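Local structure of lipolytic protein G-D-S-L family (Chitinophaga pinensis, 4Q7Q) at residues Gly58-Ile63 with Asn99-Val104; Val76-Asn81 with Arg109-Lys114. The protein is probably a lipase or acylhydrolase of the GDSL (SGNH hydrolase) family that cleaves ester bonds with a serine nucleophile, though its substrate is unknown. All coordinates share one frame; numbering follows the deposited sequence.

Interaction 1: residues Gly58-Ile63 with Asn99-Val104. With FMT (formic acid), chain E.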
ATOM      1  N   GLY A  58      -6.878  -0.622  12.252  1.00 13.75           N
ATOM      2  CA  GLY A  58      -6.161   0.245  13.177  1.00 15.40           C
ATOM      3  C   GLY A  58      -6.405   1.727  12.929  1.00 15.96           C
ATOM      4  O   GLY A  58      -6.589   2.514  13.868  1.00 16.62           O
ATOM      5  N   ILE A  59      -6.404   2.116  11.656  1.00 15.68           N
ATOM      6  CA  ILE A  59      -6.703   3.493  11.301  1.00 15.41           C
ATOM      7  C   ILE A  59      -8.111   3.866  11.789  1.00 15.67           C
ATOM      8  O   ILE A  59      -8.290   4.864  12.488  1.00 16.49           O
ATOM      9  CB  ILE A  59      -6.581   3.708   9.775  1.00 15.17           C
ATOM     10  CG1 ILE A  59      -5.127   3.506   9.311  1.00 15.39           C
ATOM     11  CG2 ILE A  59      -7.109   5.075   9.390  1.00 15.86           C
ATOM     12  CD1 ILE A  59      -4.177   4.633   9.691  1.00 16.34           C
ATOM     13  N   ALA A  60      -9.098   3.048  11.434  1.00 15.48           N
ATOM     14  CA  ALA A  60     -10.481   3.303  11.813  1.00 16.86           C
ATOM     15  C   ALA A  60     -10.649   3.290  13.331  1.00 19.03           C
ATOM     16  O   ALA A  60     -11.347   4.136  13.883  1.00 20.50           O
ATOM     17  CB  ALA A  60     -11.409   2.277  11.159  1.00 17.54           C
ATOM     18  N   GLY A  61      -9.997   2.339  13.999  1.00 17.67           N
ATOM     19  CA  GLY A  61     -10.125   2.187  15.439  1.00 18.00           C
ATOM     20  C   GLY A  61      -9.524   3.329  16.233  1.00 19.46           C
ATOM     21  O   GLY A  61      -9.867   3.531  17.395  1.00 22.32           O
ATOM     22  N   ASN A  62      -8.619   4.073  15.607  1.00 18.12           N
ATOM     23  CA  ASN A  62      -7.955   5.197  16.263  1.00 18.41           C
ATOM     24  C   ASN A  62      -8.283   6.506  15.578  1.00 19.45           C
ATOM     25  O   ASN A  62      -7.576   7.498  15.757  1.00 20.90           O
ATOM     26  CB  ASN A  62      -6.436   5.019  16.231  1.00 18.58           C
ATOM     27  CG  ASN A  62      -5.958   3.952  17.177  1.00 18.00           C
ATOM     28  OD1 ASN A  62      -5.788   4.199  18.367  1.00 19.64           O
ATOM     29  ND2 ASN A  62      -5.730   2.757  16.656  1.00 18.50           N
ATOM     30  N   ILE A  63      -9.356   6.500  14.797  1.00 19.63           N
ATOM     31  CA  ILE A  63      -9.635   7.577  13.853  1.00 20.48           C
ATOM     32  C   ILE A  63      -9.745   8.974  14.477  1.00 21.26           C
ATOM     33  O   ILE A  63      -9.405   9.960  13.829  1.00 22.16           O
ATOM     34  CB  ILE A  63     -10.887   7.249  12.993  1.00 22.86           C
ATOM     35  CG1 ILE A  63     -10.904   8.072  11.703  1.00 24.26           C
ATOM     36  CG2 ILE A  63     -12.171   7.440  13.793  1.00 23.77           C
ATOM     37  CD1 ILE A  63      -9.822   7.728  10.722  1.00 25.07           C
ATOM     38  N   ASN A  99     -21.965  -2.005  11.542  1.00 28.16           N
ATOM     39  CA  ASN A  99     -21.830  -3.318  12.146  1.00 27.79           C
ATOM     40  C   ASN A  99     -20.540  -3.405  12.947  1.00 26.70           C
ATOM     41  O   ASN A  99     -20.064  -4.495  13.264  1.00 28.27           O
ATOM     42  CB  ASN A  99     -21.871  -4.404  11.071  1.00 28.71           C
ATOM     43  CG  ASN A  99     -23.172  -4.393  10.295  1.00 29.82           C
ATOM     44  OD1 ASN A  99     -24.223  -4.040  10.835  1.00 31.69           O
ATOM     45  ND2 ASN A  99     -23.110  -4.765   9.019  1.00 30.19           N
ATOM     46  N   GLY A 100     -19.981  -2.245  13.279  1.00 24.95           N
ATOM     47  CA  GLY A 100     -18.731  -2.194  14.012  1.00 24.42           C
ATOM     48  C   GLY A 100     -17.507  -2.218  13.116  1.00 23.02           C
ATOM     49  O   GLY A 100     -17.598  -2.472  11.914  1.00 24.71           O
ATOM     50  N   ASN A 101     -16.354  -1.950  13.718  1.00 20.37           N
ATOM     51  CA  ASN A 101     -15.073  -1.957  13.018  1.00 19.75           C
ATOM     52  C   ASN A 101     -14.520  -3.378  12.884  1.00 20.77           C
ATOM     53  O   ASN A 101     -13.422  -3.678  13.344  1.00 20.99           O
ATOM     54  CB  ASN A 101     -14.094  -1.069  13.786  1.00 18.76           C
ATOM     55  CG  ASN A 101     -12.780  -0.890  13.065  1.00 19.58           C
ATOM     56  OD1 ASN A 101     -12.717  -0.963  11.831  1.00 19.72           O
ATOM     57  ND2 ASN A 101     -11.717  -0.663  13.830  1.00 20.62           N
ATOM     58  N   THR A 102     -15.291  -4.245  12.235  1.00 20.83           N
ATOM     59  CA  THR A 102     -15.025  -5.681  12.257  1.00 21.71           C
ATOM     60  C   THR A 102     -14.663  -6.263  10.897  1.00 20.90           C
ATOM     61  O   THR A 102     -14.343  -7.457  10.790  1.00 21.19           O
ATOM     62  CB  THR A 102     -16.265  -6.421  12.741  1.00 23.57           C
ATOM     63  OG1 THR A 102     -17.356  -6.126  11.859  1.00 24.74           O
ATOM     64  CG2 THR A 102     -16.626  -5.973  14.148  1.00 24.85           C
ATOM     65  N   THR A 103     -14.756  -5.433   9.862  1.00 19.35           N
ATOM     66  CA  THR A 103     -14.425  -5.834   8.500  1.00 18.65           C
ATOM     67  C   THR A 103     -13.764  -4.653   7.823  1.00 17.18           C
ATOM     68  O   THR A 103     -13.840  -3.522   8.318  1.00 17.45           O
ATOM     69  CB  THR A 103     -15.678  -6.184   7.669  1.00 18.67           C
ATOM     70  OG1 THR A 103     -16.528  -5.029   7.571  1.00 19.64           O
ATOM     71  CG2 THR A 103     -16.451  -7.337   8.296  1.00 18.49           C
ATOM     72  N   VAL A 104     -13.146  -4.912   6.676  1.00 16.67           N
ATOM     73  CA  VAL A 104     -12.530  -3.862   5.873  1.00 17.39           C
ATOM     74  C   VAL A 104     -13.572  -2.849   5.394  1.00 16.09           C
ATOM     75  O   VAL A 104     -13.379  -1.638   5.527  1.00 16.04           O
ATOM     76  CB  VAL A 104     -11.743  -4.449   4.686  1.00 17.42           C
ATOM     77  CG1 VAL A 104     -11.158  -3.338   3.845  1.00 18.33           C
ATOM     78  CG2 VAL A 104     -10.645  -5.364   5.205  1.00 17.98           C
TER
HETATM   79  C   FMT E 303      -6.517  -0.890  16.929  1.00 37.36           C
HETATM   80  O1  FMT E 303      -7.508  -0.497  16.306  1.00 38.06           O
HETATM   81  O2  FMT E 303      -5.371  -0.425  16.841  1.00 34.99           O

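Interaction 2: residues Val76-Asn81 with Arg109-Lys114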
ATOM      1  N   VAL A  76      -6.934   7.646   0.591  1.00 16.50           N
ATOM      2  CA  VAL A  76      -6.882   6.528   1.518  1.00 16.17           C
ATOM      3  C   VAL A  76      -6.267   5.335   0.807  1.00 15.84           C
ATOM      4  O   VAL A  76      -6.800   4.860  -0.196  1.00 16.62           O
ATOM      5  CB  VAL A  76      -8.287   6.158   2.040  1.00 16.80           C
ATOM      6  CG1 VAL A  76      -8.214   5.009   3.047  1.00 17.33           C
ATOM      7  CG2 VAL A  76      -8.950   7.382   2.670  1.00 18.47           C
ATOM      8  N   PHE A  77      -5.146   4.860   1.335  1.00 14.52           N
ATOM      9  CA  PHE A  77      -4.354   3.817   0.690  1.00 13.68           C
ATOM     10  C   PHE A  77      -4.075   2.751   1.751  1.00 13.22           C
ATOM     11  O   PHE A  77      -3.038   2.775   2.420  1.00 13.54           O
ATOM     12  CB  PHE A  77      -3.055   4.458   0.186  1.00 15.54           C
ATOM     13  CG  PHE A  77      -2.195   3.576  -0.692  1.00 16.18           C
ATOM     14  CD1 PHE A  77      -2.514   2.248  -0.959  1.00 15.86           C
ATOM     15  CD2 PHE A  77      -1.032   4.099  -1.243  1.00 16.03           C
ATOM     16  CE1 PHE A  77      -1.682   1.468  -1.759  1.00 15.91           C
ATOM     17  CE2 PHE A  77      -0.212   3.330  -2.057  1.00 15.84           C
ATOM     18  CZ  PHE A  77      -0.533   2.010  -2.305  1.00 15.28           C
ATOM     19  N   LEU A  78      -5.027   1.833   1.915  1.00 12.89           N
ATOM     20  CA  LEU A  78      -5.008   0.849   2.992  1.00 13.83           C
ATOM     21  C   LEU A  78      -5.504  -0.495   2.501  1.00 13.98           C
ATOM     22  O   LEU A  78      -6.245  -0.568   1.528  1.00 15.78           O
ATOM     23  CB  LEU A  78      -5.923   1.293   4.133  1.00 14.24           C
ATOM     24  CG  LEU A  78      -5.504   2.554   4.876  1.00 14.18           C
ATOM     25  CD1 LEU A  78      -6.674   3.059   5.722  1.00 15.94           C
ATOM     26  CD2 LEU A  78      -4.273   2.268   5.732  1.00 14.78           C
ATOM     27  N   GLY A  79      -5.115  -1.553   3.198  1.00 13.10           N
ATOM     28  CA  GLY A  79      -5.688  -2.853   2.947  1.00 13.86           C
ATOM     29  C   GLY A  79      -4.674  -3.979   2.884  1.00 13.68           C
ATOM     30  O   GLY A  79      -4.990  -5.125   3.213  1.00 13.78           O
ATOM     31  N   THR A  80      -3.448  -3.671   2.480  1.00 13.59           N
ATOM     32  CA  THR A  80      -2.456  -4.724   2.328  1.00 13.41           C
ATOM     33  C   THR A  80      -2.150  -5.398   3.673  1.00 13.17           C
ATOM     34  O   THR A  80      -1.987  -6.621   3.748  1.00 14.46           O
ATOM     35  CB  THR A  80      -1.180  -4.236   1.592  1.00 14.98           C
ATOM     36  OG1 THR A  80      -0.454  -5.372   1.110  1.00 16.14           O
ATOM     37  CG2 THR A  80      -0.284  -3.390   2.487  1.00 15.08           C
ATOM     38  N   ASN A  81      -2.128  -4.622   4.750  1.00 12.83           N
ATOM     39  CA  ASN A  81      -1.881  -5.219   6.060  1.00 12.85           C
ATOM     40  C   ASN A  81      -3.095  -5.962   6.592  1.00 12.99           C
ATOM     41  O   ASN A  81      -2.941  -6.961   7.288  1.00 15.39           O
ATOM     42  CB  ASN A  81      -1.375  -4.179   7.058  1.00 14.47           C
ATOM     43  CG  ASN A  81      -0.033  -3.617   6.660  1.00 15.40           C
ATOM     44  OD1 ASN A  81       0.811  -4.337   6.122  1.00 19.27           O
ATOM     45  ND2 ASN A  81       0.174  -2.328   6.898  1.00 15.75           N
ATOM     46  N   ARG A 109     -16.030   2.593   6.124  1.00 18.59           N
ATOM     47  CA  ARG A 109     -17.182   3.385   6.538  1.00 18.53           C
ATOM     48  C   ARG A 109     -16.775   4.399   7.609  1.00 18.64           C
ATOM     49  O   ARG A 109     -17.101   5.587   7.515  1.00 19.48           O
ATOM     50  CB  ARG A 109     -18.323   2.486   7.042  1.00 19.89           C
ATOM     51  CG  ARG A 109     -19.450   3.261   7.730  1.00 21.54           C
ATOM     52  CD  ARG A 109     -20.503   2.327   8.339  1.00 22.61           C
ATOM     53  NE  ARG A 109     -19.883   1.223   9.069  1.00 26.14           N
ATOM     54  CZ  ARG A 109     -19.385   1.320  10.297  1.00 28.21           C
ATOM     55  NH1 ARG A 109     -18.822   0.262  10.867  1.00 29.03           N
ATOM     56  NH2 ARG A 109     -19.436   2.474  10.953  1.00 29.19           N
ATOM     57  N   ILE A 110     -16.040   3.928   8.610  1.00 19.51           N
ATOM     58  CA  ILE A 110     -15.555   4.782   9.689  1.00 19.72           C
ATOM     59  C   ILE A 110     -14.621   5.879   9.169  1.00 18.72           C
ATOM     60  O   ILE A 110     -14.755   7.050   9.532  1.00 20.04           O
ATOM     61  CB  ILE A 110     -14.835   3.929  10.759  1.00 18.84           C
ATOM     62  CG1 ILE A 110     -15.845   3.010  11.446  1.00 19.00           C
ATOM     63  CG2 ILE A 110     -14.098   4.806  11.767  1.00 20.35           C
ATOM     64  CD1 ILE A 110     -15.204   2.050  12.406  1.00 20.51           C
ATOM     65  N   ILE A 111     -13.689   5.499   8.300  1.00 18.37           N
ATOM     66  CA  ILE A 111     -12.708   6.442   7.777  1.00 16.95           C
ATOM     67  C   ILE A 111     -13.349   7.507   6.894  1.00 16.76           C
ATOM     68  O   ILE A 111     -13.103   8.700   7.072  1.00 18.27           O
ATOM     69  CB  ILE A 111     -11.598   5.720   6.993  1.00 17.60           C
ATOM     70  CG1 ILE A 111     -10.784   4.835   7.938  1.00 18.09           C
ATOM     71  CG2 ILE A 111     -10.690   6.724   6.290  1.00 18.80           C
ATOM     72  CD1 ILE A 111      -9.954   3.771   7.226  1.00 17.40           C
ATOM     73  N   ILE A 112     -14.188   7.085   5.957  1.00 18.32           N
ATOM     74  CA  ILE A 112     -14.838   8.044   5.067  1.00 20.30           C
ATOM     75  C   ILE A 112     -15.794   8.951   5.844  1.00 20.00           C
ATOM     76  O   ILE A 112     -15.892  10.147   5.565  1.00 22.51           O
ATOM     77  CB  ILE A 112     -15.535   7.335   3.890  1.00 21.45           C
ATOM     78  CG1 ILE A 112     -14.468   6.791   2.938  1.00 21.87           C
ATOM     79  CG2 ILE A 112     -16.473   8.290   3.153  1.00 22.19           C
ATOM     80  CD1 ILE A 112     -14.991   5.803   1.930  1.00 22.04           C
ATOM     81  N   SER A 113     -16.467   8.398   6.847  1.00 21.35           N
ATOM     82  CA  SER A 113     -17.340   9.216   7.688  1.00 21.89           C
ATOM     83  C   SER A 113     -16.558  10.289   8.441  1.00 22.49           C
ATOM     84  O   SER A 113     -17.012  11.429   8.542  1.00 23.24           O
ATOM     85  CB  SER A 113     -18.134   8.354   8.666  1.00 24.92           C
ATOM     86  OG  SER A 113     -19.039   7.521   7.966  1.00 27.32           O
ATOM     87  N   LYS A 114     -15.377   9.933   8.952  1.00 22.76           N
ATOM     88  CA  LYS A 114     -14.537  10.908   9.653  1.00 22.91           C
ATOM     89  C   LYS A 114     -14.106  12.029   8.720  1.00 21.93           C
ATOM     90  O   LYS A 114     -14.130  13.203   9.088  1.00 23.07           O
ATOM     91  CB  LYS A 114     -13.298  10.250  10.252  1.00 23.34           C
ATOM     92  CG  LYS A 114     -12.370  11.229  10.962  1.00 23.16           C
ATOM     93  CD  LYS A 114     -13.006  11.770  12.234  1.00 24.94           C
ATOM     94  CE  LYS A 114     -11.994  12.527  13.082  1.00 27.28           C
ATOM     95  NZ  LYS A 114     -12.634  13.114  14.303  1.00 27.74           N
TER

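Interaction 1: residues Gly58-Ile63 with Asn99-Val104
N101 reaches out of the loop between helices 92-96 and 104-118 and lays its amide against A60 and G61, in the last turn of helix 56-61. With CG anti to the backbone N (chi1 -174°), the group extends from its inverse gamma turn toward that helix. The close side of the contact is here: N101 OD1 sits 3.6 Å from A60 CB, and N101 ND2 comes to 3.5 Å from the backbone N of G61, a meeting of two donors rather than a bond. What each end of the amide does bond to lies just beside: ND2 gives to the carbonyl of G57, while OD1 pairs with the hydroxyl of S107 on helix 104-118.

Past G61 the contact opens toward solvent. N62, the first residue to leave the helix, turns its side chain back so that ND2 donates to G58 O at 2.9 Å; the bond is nearly straight (166°) and lies in the plane of the N62 amide. The same ND2 makes a weak bond, 3.2 Å, to O2 of a formic acid molecule probably left from the crystallisation liquor. That molecule also brings O1 within 3.8 Å of G61 CA, where a side chain would collide with it. A leucine in place of N62 would probably take the side-chain donor from G58 O, leaving the weak bond from the backbone N of that same leucine, and cost the formic acid this donor. With no direct hydrogen bond between the segments, the polar link is the N101 amide, whose two ends join the start of helix 56-61, through G57 O, to the first turn of helix 104-118, through S107.

Interaction 2: residues Val76-Asn81 with Arg109-Lys114
The beta-alpha-beta crossover at the middle of the parallel sheet brings V76 of strand 73-77 and L78, two residues on, against I111 on helix 104-118, which leads on to the neighbouring strand 123-127. I111 makes both contacts, one with each branch. Its CG2 crosses the V76 side chain at a slant, approaching V76 CG2 at 4.1 Å. The longer branch starts beside the backbone N and then runs extended (chi2 162°), which carries CD1 out from the helix to meet L78 CD1 tip to tip at 3.7 Å. L78 answers with an extended chain of its own, and all three side chains are buried and purely apolar.

Right after L78 the chain enters the sequence Gly-Thr-Asn-Asp, which fits the GxND block of SGNH hydrolases; in relatives its asparagine lines the oxyanion hole, a role N81 may share. G79 stands at the N-cap of helix 80-85 with a positive phi of 135°, where a CB would press on the carbonyl O of L78. N81 ND2 is held by W54 O, and T80 OG1 by R132.

Away from the sheet, S113 OG donates to R109 O at 2.8 Å, and S113 N reaches the same oxygen at 3.0 Å from the opposite face of the carbonyl plane, so one acceptor takes two donors. R109 NE donates to D94 O. On the flank toward helix 56-61, K114 NZ forms a salt bridge with D64. On the sheet side, I112 packs on I124 of strand 123-127.

How the interactions relate
Helix 104-118 joins the two contacts, whose centres lie 8 Å apart. Its I111 faces the sheet in interaction 2, and one residue earlier I110 turns to interaction 1, with CG2 3.5 Å from A60 O and CD1 3.6 Å from N101 CB. One turn further along helix 104-118, K114 CB meets I63 CG1 at 3.5 Å. I59 of helix 56-61 touches both L78 and I111, so that helix lies over the apolar contact of interaction 2. The probable Ser-His-Asp triad, S14, H238 and D235, belongs to neither; segment 76-81 approaches that region through T80 and N81, which touch D13, the residue before S14.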